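Local coordinates for mandelate racemase/muconate lactonizing enzyme family protein (Roseovarius sp. TM1035, PDB 3T9P), which probably acts as an isomerase or related enzyme of the mandelate racemase/muconate lactonizing enzyme family, its exact substrate and reaction being unassigned, at residues A[38-50]-A[106-118]. Sequence-based numbering, arbitrary orientation.
Sequences FVRVTTDSGAQGW and GLDTALWDMRGKL
Met114 reaches from the helix across the end of the 38-50 hairpin, its CB lying 3.9 Å from Val41 CG1. CG, set anti to the backbone N (chi1 -173°), runs beside the peptide carbonyl of Gln48. Bends at chi2 and chi3 then turn the thioether toward the hairpin turn: SD comes 4.1 Å from Ala47 CB, and CE ends 3.8 Å from Thr43 CG2. One turn earlier Ala110 CB packs against Val41 CG1, whose sister methyl CG2 meets Leu111 CD2. The backbones come closest at Gly49, which has no side chain and whose CA lies 3.9 Å from Met114 CA.

Asp113 OD2 supplies the polar clamp. Trp50 N donates to Asp113 OD2 at 2.9 Å (N-H...O 164°), from the anti side and 21° out of the carboxylate plane, while Lys117 NZ forms a salt bridge at its syn lone pair. A water bridges Gln48 O and Met114 O. Helix 98-119 thus covers two strands of the four-stranded antiparallel sheet in the N-terminal domain, the axis of 106-118 passing 5.7 Å from that of 48-50 and 7.7 Å from that of 38-43, with Leu28 of strand 25-32 beside Val41 and Phe65 of helix 58-73 against Val39.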
ATOM      1  N   PHE A  38      -0.520  15.812 -13.993  1.00 16.39           N
ATOM      2  CA  PHE A  38      -1.685  15.633 -14.851  1.00 16.58           C
ATOM      3  C   PHE A  38      -1.491  14.530 -15.913  1.00 15.72           C
ATOM      4  O   PHE A  38      -0.394  14.284 -16.358  1.00 16.40           O
ATOM      5  CB  PHE A  38      -2.066  16.949 -15.543  1.00 16.09           C
ATOM      6  CG  PHE A  38      -2.447  18.014 -14.581  1.00 19.11           C
ATOM      7  CD1 PHE A  38      -3.649  17.926 -13.859  1.00 14.12           C
ATOM      8  CD2 PHE A  38      -1.597  19.081 -14.347  1.00 18.71           C
ATOM      9  CE1 PHE A  38      -4.001  18.945 -12.919  1.00 17.87           C
ATOM     10  CE2 PHE A  38      -1.939  20.118 -13.453  1.00 22.89           C
ATOM     11  CZ  PHE A  38      -3.123  20.033 -12.715  1.00 22.21           C
ATOM     12  N   VAL A  39      -2.596  13.902 -16.294  1.00 15.92           N
ATOM     13  CA  VAL A  39      -2.577  12.822 -17.236  1.00 15.60           C
ATOM     14  C   VAL A  39      -3.499  13.237 -18.406  1.00 16.12           C
ATOM     15  O   VAL A  39      -4.656  13.690 -18.194  1.00 14.94           O
ATOM     16  CB  VAL A  39      -3.124  11.481 -16.601  1.00 13.76           C
ATOM     17  CG1 VAL A  39      -3.282  10.355 -17.742  1.00 16.10           C
ATOM     18  CG2 VAL A  39      -2.127  10.956 -15.455  1.00 12.40           C
ATOM     19  N   ARG A  40      -2.994  13.074 -19.608  1.00 17.37           N
ATOM     20  CA  ARG A  40      -3.768  13.200 -20.824  1.00 17.33           C
ATOM     21  C   ARG A  40      -3.878  11.837 -21.522  1.00 15.89           C
ATOM     22  O   ARG A  40      -2.916  11.211 -21.823  1.00 17.81           O
ATOM     23  CB  ARG A  40      -3.249  14.289 -21.787  1.00 17.12           C
ATOM     24  CG  ARG A  40      -4.080  14.394 -23.031  1.00 19.26           C
ATOM     25  CD  ARG A  40      -3.757  15.561 -23.959  1.00 21.90           C
ATOM     26  NE  ARG A  40      -2.414  15.505 -24.469  1.00 24.06           N
ATOM     27  CZ  ARG A  40      -1.729  16.540 -24.890  1.00 25.78           C
ATOM     28  NH1 ARG A  40      -2.286  17.730 -24.936  1.00 24.84           N
ATOM     29  NH2 ARG A  40      -0.504  16.389 -25.260  1.00 19.11           N
ATOM     30  N   VAL A  41      -5.093  11.444 -21.776  1.00 16.30           N
ATOM     31  CA  VAL A  41      -5.439  10.219 -22.462  1.00 16.04           C
ATOM     32  C   VAL A  41      -5.937  10.562 -23.871  1.00 18.19           C
ATOM     33  O   VAL A  41      -6.658  11.492 -24.053  1.00 17.98           O
ATOM     34  CB  VAL A  41      -6.513   9.385 -21.748  1.00 13.86           C
ATOM     35  CG1 VAL A  41      -7.807  10.088 -21.712  1.00 14.36           C
ATOM     36  CG2 VAL A  41      -6.670   7.999 -22.347  1.00 13.26           C
ATOM     37  N   THR A  42      -5.470   9.799 -24.841  1.00 18.56           N
ATOM     38  CA  THR A  42      -5.937   9.843 -26.224  1.00 18.84           C
ATOM     39  C   THR A  42      -6.439   8.486 -26.721  1.00 18.52           C
ATOM     40  O   THR A  42      -5.762   7.519 -26.577  1.00 19.78           O
ATOM     41  CB  THR A  42      -4.835  10.348 -27.163  1.00 18.77           C
ATOM     42  OG1 THR A  42      -4.292  11.549 -26.679  1.00 17.29           O
ATOM     43  CG2 THR A  42      -5.371  10.575 -28.560  1.00 18.03           C
ATOM     44  N   THR A  43      -7.637   8.439 -27.281  1.00 18.77           N
ATOM     45  CA  THR A  43      -8.208   7.215 -27.812  1.00 21.17           C
ATOM     46  C   THR A  43      -7.770   7.000 -29.256  1.00 22.65           C
ATOM     47  O   THR A  43      -7.224   7.875 -29.838  1.00 22.74           O
ATOM     48  CB  THR A  43      -9.752   7.151 -27.767  1.00 19.99           C
ATOM     49  OG1 THR A  43     -10.290   8.058 -28.722  1.00 22.91           O
ATOM     50  CG2 THR A  43     -10.270   7.464 -26.389  1.00 19.95           C
ATOM     51  N   ASP A  44      -8.087   5.837 -29.804  1.00 24.39           N
ATOM     52  CA  ASP A  44      -7.805   5.508 -31.198  1.00 26.58           C
ATOM     53  C   ASP A  44      -8.559   6.450 -32.137  1.00 28.48           C
ATOM     54  O   ASP A  44      -8.136   6.663 -33.206  1.00 31.76           O
ATOM     55  CB  ASP A  44      -7.974   4.044 -31.579  1.00 20.00           C
ATOM     56  CG  ASP A  44      -9.272   3.447 -31.153  1.00 20.00           C
ATOM     57  OD1 ASP A  44     -10.197   4.104 -30.705  1.00 20.00           O
ATOM     58  OD2 ASP A  44      -9.355   2.252 -31.236  1.00 20.00           O
ATOM     59  N   SER A  45      -9.688   6.970 -31.700  1.00 27.18           N
ATOM     60  CA  SER A  45     -10.449   7.955 -32.438  1.00 27.74           C
ATOM     61  C   SER A  45      -9.851   9.369 -32.401  1.00 28.06           C
ATOM     62  O   SER A  45     -10.408  10.250 -32.979  1.00 29.62           O
ATOM     63  CB  SER A  45     -11.886   8.014 -31.914  1.00 28.32           C
ATOM     64  OG  SER A  45     -12.019   8.969 -30.896  1.00 27.87           O
ATOM     65  N   GLY A  46      -8.775   9.574 -31.660  1.00 25.07           N
ATOM     66  CA  GLY A  46      -8.298  10.901 -31.269  1.00 23.57           C
ATOM     67  C   GLY A  46      -9.019  11.661 -30.135  1.00 22.95           C
ATOM     68  O   GLY A  46      -8.597  12.778 -29.796  1.00 23.84           O
ATOM     69  N   ALA A  47     -10.086  11.098 -29.559  1.00 21.99           N
ATOM     70  CA  ALA A  47     -10.777  11.772 -28.432  1.00 21.56           C
ATOM     71  C   ALA A  47      -9.793  11.936 -27.242  1.00 20.53           C
ATOM     72  O   ALA A  47      -9.028  11.007 -26.959  1.00 20.77           O
ATOM     73  CB  ALA A  47     -12.049  11.029 -27.994  1.00 18.34           C
ATOM     74  N   GLN A  48      -9.819  13.095 -26.567  1.00 20.71           N
ATOM     75  CA  GLN A  48      -8.923  13.339 -25.435  1.00 20.00           C
ATOM     76  C   GLN A  48      -9.630  13.693 -24.130  1.00 19.97           C
ATOM     77  O   GLN A  48     -10.786  14.169 -24.088  1.00 19.10           O
ATOM     78  CB  GLN A  48      -7.883  14.424 -25.741  1.00 19.59           C
ATOM     79  CG  GLN A  48      -6.808  13.827 -26.634  1.00 21.12           C
ATOM     80  CD  GLN A  48      -5.820  14.868 -27.120  1.00 25.03           C
ATOM     81  OE1 GLN A  48      -6.162  16.022 -27.328  1.00 21.05           O
ATOM     82  NE2 GLN A  48      -4.605  14.451 -27.324  1.00 22.89           N
ATOM     83  N   GLY A  49      -8.882  13.470 -23.044  1.00 20.29           N
ATOM     84  CA  GLY A  49      -9.325  13.953 -21.709  1.00 17.88           C
ATOM     85  C   GLY A  49      -8.131  14.060 -20.799  1.00 16.21           C
ATOM     86  O   GLY A  49      -7.067  13.490 -21.041  1.00 15.06           O
ATOM     87  N   TRP A  50      -8.358  14.810 -19.734  1.00 18.77           N
ATOM     88  CA  TRP A  50      -7.374  15.168 -18.737  1.00 17.24           C
ATOM     89  C   TRP A  50      -7.800  14.724 -17.361  1.00 17.04           C
ATOM     90  O   TRP A  50      -8.942  14.978 -16.950  1.00 17.17           O
ATOM     91  CB  TRP A  50      -7.253  16.706 -18.655  1.00 17.98           C
ATOM     92  CG  TRP A  50      -6.471  17.285 -19.821  1.00 17.79           C
ATOM     93  CD1 TRP A  50      -6.985  17.862 -21.025  1.00 16.56           C
ATOM     94  CD2 TRP A  50      -5.053  17.388 -19.900  1.00 19.93           C
ATOM     95  NE1 TRP A  50      -5.920  18.302 -21.798  1.00 19.09           N
ATOM     96  CE2 TRP A  50      -4.735  18.015 -21.134  1.00 20.05           C
ATOM     97  CE3 TRP A  50      -3.993  17.021 -19.026  1.00 19.50           C
ATOM     98  CZ2 TRP A  50      -3.406  18.293 -21.494  1.00 19.14           C
ATOM     99  CZ3 TRP A  50      -2.706  17.299 -19.399  1.00 20.72           C
ATOM    100  CH2 TRP A  50      -2.416  17.910 -20.624  1.00 16.29           C
ATOM    101  N   GLY A 106      -4.915   8.749 -11.991  1.00 10.64           N
ATOM    102  CA  GLY A 106      -4.621   9.589 -13.167  1.00 12.07           C
ATOM    103  C   GLY A 106      -5.288   8.950 -14.404  1.00 13.59           C
ATOM    104  O   GLY A 106      -5.902   9.652 -15.247  1.00 12.20           O
ATOM    105  N   LEU A 107      -5.205   7.629 -14.497  1.00 12.62           N
ATOM    106  CA  LEU A 107      -5.946   6.893 -15.563  1.00 15.02           C
ATOM    107  C   LEU A 107      -7.490   7.040 -15.443  1.00 15.10           C
ATOM    108  O   LEU A 107      -8.172   7.404 -16.395  1.00 12.37           O
ATOM    109  CB  LEU A 107      -5.589   5.384 -15.605  1.00 12.84           C
ATOM    110  CG  LEU A 107      -6.362   4.486 -16.673  1.00 15.15           C
ATOM    111  CD1 LEU A 107      -5.909   4.767 -18.153  1.00 14.17           C
ATOM    112  CD2 LEU A 107      -5.942   3.063 -16.437  1.00 13.90           C
ATOM    113  N   ASP A 108      -8.051   6.740 -14.274  1.00 14.39           N
ATOM    114  CA  ASP A 108      -9.500   6.830 -14.105  1.00 14.91           C
ATOM    115  C   ASP A 108     -10.026   8.240 -14.393  1.00 14.99           C
ATOM    116  O   ASP A 108     -11.025   8.406 -15.172  1.00 15.77           O
ATOM    117  CB  ASP A 108      -9.836   6.411 -12.634  1.00 15.57           C
ATOM    118  CG  ASP A 108     -11.279   6.677 -12.260  1.00 17.71           C
ATOM    119  OD1 ASP A 108     -12.083   5.701 -12.175  1.00 17.78           O
ATOM    120  OD2 ASP A 108     -11.596   7.878 -12.019  1.00 15.68           O
ATOM    121  N   THR A 109      -9.409   9.248 -13.791  1.00 13.58           N
ATOM    122  CA  THR A 109      -9.938  10.640 -13.952  1.00 14.02           C
ATOM    123  C   THR A 109      -9.809  11.175 -15.385  1.00 13.66           C
ATOM    124  O   THR A 109     -10.649  11.899 -15.833  1.00 12.47           O
ATOM    125  CB  THR A 109      -9.271  11.656 -12.963  1.00 15.92           C
ATOM    126  OG1 THR A 109      -7.858  11.474 -13.013  1.00 11.95           O
ATOM    127  CG2 THR A 109      -9.721  11.378 -11.498  1.00 15.32           C
ATOM    128  N   ALA A 110      -8.760  10.788 -16.114  1.00 13.59           N
ATOM    129  CA  ALA A 110      -8.609  11.252 -17.487  1.00 14.44           C
ATOM    130  C   ALA A 110      -9.716  10.604 -18.320  1.00 14.08           C
ATOM    131  O   ALA A 110     -10.255  11.205 -19.220  1.00 14.03           O
ATOM    132  CB  ALA A 110      -7.206  10.782 -18.027  1.00 14.15           C
ATOM    133  N   LEU A 111     -10.011   9.324 -18.045  1.00 13.72           N
ATOM    134  CA  LEU A 111     -11.041   8.646 -18.845  1.00 15.55           C
ATOM    135  C   LEU A 111     -12.457   9.191 -18.578  1.00 16.02           C
ATOM    136  O   LEU A 111     -13.293   9.231 -19.499  1.00 17.25           O
ATOM    137  CB  LEU A 111     -10.973   7.135 -18.621  1.00 13.72           C
ATOM    138  CG  LEU A 111      -9.734   6.429 -19.188  1.00 15.35           C
ATOM    139  CD1 LEU A 111      -9.708   4.988 -18.651  1.00 14.36           C
ATOM    140  CD2 LEU A 111      -9.718   6.428 -20.742  1.00 18.74           C
ATOM    141  N   TRP A 112     -12.791   9.534 -17.328  1.00 16.15           N
ATOM    142  CA  TRP A 112     -14.114  10.193 -17.105  1.00 16.19           C
ATOM    143  C   TRP A 112     -14.183  11.512 -17.885  1.00 14.92           C
ATOM    144  O   TRP A 112     -15.222  11.849 -18.413  1.00 15.60           O
ATOM    145  CB  TRP A 112     -14.370  10.427 -15.578  1.00 14.83           C
ATOM    146  CG  TRP A 112     -14.634   9.109 -14.857  1.00 16.57           C
ATOM    147  CD1 TRP A 112     -13.803   8.439 -13.944  1.00 14.83           C
ATOM    148  CD2 TRP A 112     -15.810   8.342 -14.977  1.00 20.43           C
ATOM    149  NE1 TRP A 112     -14.427   7.312 -13.487  1.00 16.83           N
ATOM    150  CE2 TRP A 112     -15.648   7.193 -14.142  1.00 19.22           C
ATOM    151  CE3 TRP A 112     -17.012   8.504 -15.727  1.00 18.12           C
ATOM    152  CZ2 TRP A 112     -16.644   6.204 -14.042  1.00 22.08           C
ATOM    153  CZ3 TRP A 112     -17.990   7.477 -15.669  1.00 20.34           C
ATOM    154  CH2 TRP A 112     -17.796   6.347 -14.824  1.00 19.98           C
ATOM    155  N   ASP A 113     -13.126  12.299 -17.851  1.00 16.28           N
ATOM    156  CA  ASP A 113     -13.128  13.609 -18.535  1.00 16.90           C
ATOM    157  C   ASP A 113     -13.254  13.374 -20.047  1.00 17.14           C
ATOM    158  O   ASP A 113     -13.981  14.073 -20.717  1.00 17.44           O
ATOM    159  CB  ASP A 113     -11.794  14.352 -18.276  1.00 16.97           C
ATOM    160  CG  ASP A 113     -11.830  15.856 -18.806  1.00 19.59           C
ATOM    161  OD1 ASP A 113     -12.761  16.618 -18.368  1.00 19.76           O
ATOM    162  OD2 ASP A 113     -10.905  16.217 -19.663  1.00 19.67           O
ATOM    163  N   MET A 114     -12.554  12.383 -20.544  1.00 16.94           N
ATOM    164  CA  MET A 114     -12.640  11.984 -21.958  1.00 16.59           C
ATOM    165  C   MET A 114     -14.068  11.662 -22.349  1.00 17.34           C
ATOM    166  O   MET A 114     -14.603  12.256 -23.328  1.00 15.37           O
ATOM    167  CB  MET A 114     -11.633  10.836 -22.293  1.00 14.74           C
ATOM    168  CG  MET A 114     -11.548  10.476 -23.845  1.00 16.37           C
ATOM    169  SD  MET A 114     -12.998   9.480 -24.350  1.00 23.63           S
ATOM    170  CE  MET A 114     -12.670   7.961 -23.423  1.00 20.33           C
ATOM    171  N   ARG A 115     -14.716  10.743 -21.617  1.00 15.87           N
ATOM    172  CA  ARG A 115     -16.098  10.352 -21.911  1.00 18.66           C
ATOM    173  C   ARG A 115     -17.056  11.521 -21.738  1.00 17.41           C
ATOM    174  O   ARG A 115     -17.923  11.721 -22.547  1.00 19.20           O
ATOM    175  CB  ARG A 115     -16.527   9.192 -20.991  1.00 19.46           C
ATOM    176  CG  ARG A 115     -17.923   8.687 -21.290  1.00 26.33           C
ATOM    177  CD  ARG A 115     -18.183   7.440 -20.489  1.00 32.84           C
ATOM    178  NE  ARG A 115     -19.602   7.180 -20.600  1.00 34.52           N
ATOM    179  CZ  ARG A 115     -20.294   6.408 -19.781  1.00 40.89           C
ATOM    180  NH1 ARG A 115     -19.711   5.825 -18.729  1.00 43.61           N
ATOM    181  NH2 ARG A 115     -21.595   6.273 -19.982  1.00 41.79           N
ATOM    182  N   GLY A 116     -16.827  12.368 -20.755  1.00 17.58           N
ATOM    183  CA  GLY A 116     -17.640  13.567 -20.552  1.00 16.29           C
ATOM    184  C   GLY A 116     -17.610  14.533 -21.747  1.00 18.75           C
ATOM    185  O   GLY A 116     -18.698  14.956 -22.231  1.00 16.67           O
ATOM    186  N   LYS A 117     -16.407  14.833 -22.256  1.00 18.06           N
ATOM    187  CA  LYS A 117     -16.234  15.666 -23.485  1.00 20.84           C
ATOM    188  C   LYS A 117     -16.789  15.021 -24.734  1.00 22.88           C
ATOM    189  O   LYS A 117     -17.344  15.687 -25.593  1.00 23.09           O
ATOM    190  CB  LYS A 117     -14.754  15.984 -23.646  1.00 17.70           C
ATOM    191  CG  LYS A 117     -14.385  17.080 -22.567  1.00 19.78           C
ATOM    192  CD  LYS A 117     -12.816  17.118 -22.394  1.00 21.08           C
ATOM    193  CE  LYS A 117     -12.426  18.296 -21.522  1.00 20.66           C
ATOM    194  NZ  LYS A 117     -11.009  18.330 -21.178  1.00 21.80           N
ATOM    195  N   LEU A 118     -16.626  13.715 -24.879  1.00 22.73           N
ATOM    196  CA  LEU A 118     -17.234  13.023 -26.034  1.00 24.69           C
ATOM    197  C   LEU A 118     -18.792  13.087 -26.011  1.00 25.38           C
ATOM    198  O   LEU A 118     -19.426  13.283 -27.065  1.00 22.71           O
ATOM    199  CB  LEU A 118     -16.726  11.569 -26.041  1.00 25.21           C
ATOM    200  CG  LEU A 118     -17.151  10.559 -27.117  1.00 31.32           C
ATOM    201  CD1 LEU A 118     -16.473  10.948 -28.467  1.00 25.15           C
ATOM    202  CD2 LEU A 118     -16.669   9.149 -26.712  1.00 33.48           C
TER
HETATM  203  O   HOH W   1     -13.229  13.406 -25.418  1.00 17.23           O